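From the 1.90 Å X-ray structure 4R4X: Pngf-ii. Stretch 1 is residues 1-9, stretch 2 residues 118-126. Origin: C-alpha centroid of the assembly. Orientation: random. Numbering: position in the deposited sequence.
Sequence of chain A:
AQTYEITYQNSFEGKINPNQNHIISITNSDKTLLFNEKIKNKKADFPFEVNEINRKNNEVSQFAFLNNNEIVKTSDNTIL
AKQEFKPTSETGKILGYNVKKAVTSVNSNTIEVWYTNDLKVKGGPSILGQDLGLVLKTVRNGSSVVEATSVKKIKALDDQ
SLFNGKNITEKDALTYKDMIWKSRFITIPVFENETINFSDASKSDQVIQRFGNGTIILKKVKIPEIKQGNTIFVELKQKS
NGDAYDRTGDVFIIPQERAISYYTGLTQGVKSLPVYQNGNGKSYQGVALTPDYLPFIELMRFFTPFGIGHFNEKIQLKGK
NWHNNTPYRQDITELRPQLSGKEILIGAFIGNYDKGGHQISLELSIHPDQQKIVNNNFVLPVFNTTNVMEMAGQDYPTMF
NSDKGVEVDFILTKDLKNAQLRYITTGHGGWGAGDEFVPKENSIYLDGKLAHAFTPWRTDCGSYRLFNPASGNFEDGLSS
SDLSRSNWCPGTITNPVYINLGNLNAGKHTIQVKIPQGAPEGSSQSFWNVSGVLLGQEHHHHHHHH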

# COMPACT_ATOMS: atom_id res chain seq x y z
N ALA A 1 28.56 -16.88 -40.24
CA ALA A 1 27.70 -17.31 -39.10
C ALA A 1 26.24 -17.08 -39.47
O ALA A 1 25.73 -16.00 -39.29
CB ALA A 1 28.07 -16.53 -37.85
N GLN A 2 25.58 -18.10 -40.01
CA GLN A 2 24.19 -17.99 -40.39
C GLN A 2 23.31 -17.77 -39.16
O GLN A 2 23.51 -18.41 -38.11
CB GLN A 2 23.73 -19.24 -41.12
CG GLN A 2 22.25 -19.26 -41.49
CD GLN A 2 21.91 -18.33 -42.64
OE1 GLN A 2 22.51 -18.42 -43.70
NE2 GLN A 2 20.94 -17.42 -42.43
N THR A 3 22.36 -16.86 -39.31
CA THR A 3 21.36 -16.57 -38.29
C THR A 3 20.05 -17.29 -38.57
O THR A 3 19.58 -17.29 -39.72
CB THR A 3 21.12 -15.05 -38.20
OG1 THR A 3 22.33 -14.44 -37.80
CG2 THR A 3 20.02 -14.71 -37.20
N TYR A 4 19.45 -17.85 -37.52
CA TYR A 4 18.16 -18.52 -37.66
C TYR A 4 17.12 -17.94 -36.72
O TYR A 4 17.44 -17.50 -35.63
CB TYR A 4 18.27 -20.01 -37.34
CG TYR A 4 19.23 -20.75 -38.23
CD1 TYR A 4 20.56 -20.83 -37.90
CD2 TYR A 4 18.79 -21.37 -39.40
CE1 TYR A 4 21.46 -21.50 -38.71
CE2 TYR A 4 19.69 -22.05 -40.22
CZ TYR A 4 21.02 -22.10 -39.86
OH TYR A 4 21.95 -22.75 -40.64
N GLU A 5 15.87 -17.99 -37.14
CA GLU A 5 14.75 -17.55 -36.33
C GLU A 5 13.86 -18.75 -36.09
O GLU A 5 13.39 -19.35 -37.05
CB GLU A 5 13.98 -16.48 -37.09
CG GLU A 5 12.68 -16.05 -36.45
CD GLU A 5 12.30 -14.63 -36.85
OE1 GLU A 5 13.09 -13.98 -37.59
OE2 GLU A 5 11.23 -14.15 -36.43
N ILE A 6 13.66 -19.10 -34.83
CA ILE A 6 12.80 -20.21 -34.46
C ILE A 6 11.57 -19.73 -33.73
O ILE A 6 11.67 -18.95 -32.77
CB ILE A 6 13.55 -21.22 -33.56
CG1 ILE A 6 14.87 -21.66 -34.23
CG2 ILE A 6 12.64 -22.41 -33.27
CD1 ILE A 6 16.06 -20.80 -33.90
N THR A 7 10.41 -20.17 -34.20
CA THR A 7 9.15 -19.76 -33.67
C THR A 7 8.48 -20.93 -33.00
O THR A 7 8.48 -22.03 -33.53
CB THR A 7 8.23 -19.26 -34.80
OG1 THR A 7 8.92 -18.23 -35.52
CG2 THR A 7 6.91 -18.74 -34.22
N TYR A 8 7.94 -20.69 -31.81
CA TYR A 8 7.44 -21.77 -30.96
C TYR A 8 5.95 -21.67 -30.70
O TYR A 8 5.35 -20.59 -30.81
CB TYR A 8 8.15 -21.77 -29.60
CG TYR A 8 9.63 -22.05 -29.67
CD1 TYR A 8 10.54 -21.02 -29.82
CD2 TYR A 8 10.12 -23.35 -29.56
CE1 TYR A 8 11.91 -21.27 -29.87
CE2 TYR A 8 11.49 -23.61 -29.62
CZ TYR A 8 12.38 -22.57 -29.77
OH TYR A 8 13.74 -22.81 -29.82
N GLN A 9 5.39 -22.80 -30.31
CA GLN A 9 3.96 -22.92 -30.02
C GLN A 9 3.72 -23.65 -28.70
O GLN A 9 4.25 -24.75 -28.50
CB GLN A 9 3.28 -23.68 -31.16
CG GLN A 9 1.78 -23.83 -31.01
CD GLN A 9 1.17 -24.58 -32.18
OE1 GLN A 9 0.50 -23.98 -33.03
NE2 GLN A 9 1.40 -25.88 -32.25
N ASP A 118 22.33 -29.96 -35.17
CA ASP A 118 22.44 -30.01 -36.63
C ASP A 118 22.91 -28.69 -37.25
O ASP A 118 23.59 -28.68 -38.27
CB ASP A 118 21.09 -30.40 -37.26
CG ASP A 118 20.72 -31.91 -37.08
OD1 ASP A 118 21.33 -32.61 -36.26
OD2 ASP A 118 19.77 -32.35 -37.77
N LEU A 119 22.53 -27.57 -36.64
CA LEU A 119 22.77 -26.26 -37.23
C LEU A 119 23.95 -25.51 -36.62
O LEU A 119 24.20 -24.36 -36.99
CB LEU A 119 21.52 -25.38 -37.10
CG LEU A 119 20.25 -25.83 -37.81
CD1 LEU A 119 19.05 -25.00 -37.40
CD2 LEU A 119 20.41 -25.80 -39.32
N LYS A 120 24.69 -26.13 -35.70
CA LYS A 120 25.86 -25.48 -35.07
C LYS A 120 25.50 -24.09 -34.51
O LYS A 120 26.27 -23.12 -34.61
CB LYS A 120 27.04 -25.38 -36.05
CG LYS A 120 27.50 -26.72 -36.62
CD LYS A 120 26.88 -27.00 -37.98
CE LYS A 120 27.05 -28.46 -38.41
NZ LYS A 120 28.48 -28.83 -38.60
N VAL A 121 24.30 -24.02 -33.93
CA VAL A 121 23.85 -22.88 -33.15
C VAL A 121 23.08 -23.44 -31.96
O VAL A 121 22.66 -24.62 -31.97
CB VAL A 121 22.95 -21.90 -33.92
CG1 VAL A 121 23.67 -21.32 -35.14
CG2 VAL A 121 21.63 -22.54 -34.30
N LYS A 122 22.93 -22.61 -30.94
CA LYS A 122 22.21 -22.99 -29.73
C LYS A 122 21.05 -22.04 -29.54
O LYS A 122 20.97 -21.03 -30.20
CB LYS A 122 23.15 -22.95 -28.53
CG LYS A 122 24.23 -24.02 -28.62
CD LYS A 122 25.19 -24.00 -27.44
CE LYS A 122 26.19 -25.14 -27.61
NZ LYS A 122 27.15 -25.17 -26.48
N GLY A 123 20.12 -22.40 -28.66
CA GLY A 123 18.92 -21.61 -28.47
C GLY A 123 17.84 -22.41 -27.81
O GLY A 123 18.03 -23.57 -27.45
N GLY A 124 16.67 -21.78 -27.69
CA GLY A 124 15.53 -22.42 -27.10
C GLY A 124 14.46 -21.46 -26.66
O GLY A 124 14.63 -20.25 -26.71
N PRO A 125 13.32 -22.01 -26.24
CA PRO A 125 12.17 -21.17 -25.86
C PRO A 125 12.22 -20.67 -24.41
O PRO A 125 11.35 -19.89 -24.00
CB PRO A 125 10.98 -22.12 -26.07
CG PRO A 125 11.56 -23.46 -25.71
CD PRO A 125 12.96 -23.44 -26.26
N SER A 126 13.21 -21.14 -23.64
CA SER A 126 13.43 -20.68 -22.27
C SER A 126 14.93 -20.75 -21.97
O SER A 126 15.71 -21.19 -22.80
CB SER A 126 12.64 -21.54 -21.26
OG SER A 126 13.24 -22.82 -21.11
O HOH W 1 24.33 -23.39 -39.65

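The contact between the N-terminal strand and the loop at residues 118-126 is a small, largely apolar one, in which two tyrosine rings receive aliphatic groups on their faces and a single water supplies the polar link. It illustrates how a strand can hold an irregular segment without any direct hydrogen bond between them: alternation along the strand sends Y4, I6 and Y8 toward the loop, and the two tyrosines, both m at chi1 with chi2 near 90°, carry most of the contact. Only 320 Å² is buried, both sides summed.

At one end, L119 lies over a face of the Y4 ring, its CD1 4.1 Å from the ring centroid and 8° off the normal, an arrangement that lets methyl hydrogens meet the pi cloud. The ring is also approached obliquely by V121, whose CG2 is 4.1 Å from Y4 CD1. Branched aliphatic side chains suit this place because they offer methyl groups to an aromatic surface. The phenol adds what a plain ring could not: Y4 OH lies 2.7 Å from the O atom of water 1, which in turn donates to the backbone, its O atom 2.8 Å from L119 O. The same leucine thus engages Y4 through both side chain and main chain.

At the other end, the pattern repeats with proline. P125 CB sits 3.7 Å from the centroid of the Y8 ring, only 4° off the normal, and P125 CD comes within 3.7 Å of Y8 CZ. Beside this CH-pi contact, Y8 OH packs 3.3 Å from G124 CA, while its hydrogen bonding is satisfied elsewhere in the structure. The glycines G123 and G124 answer to the backbone: at their phi/psi values a CB would jam against the preceding carbonyl oxygen.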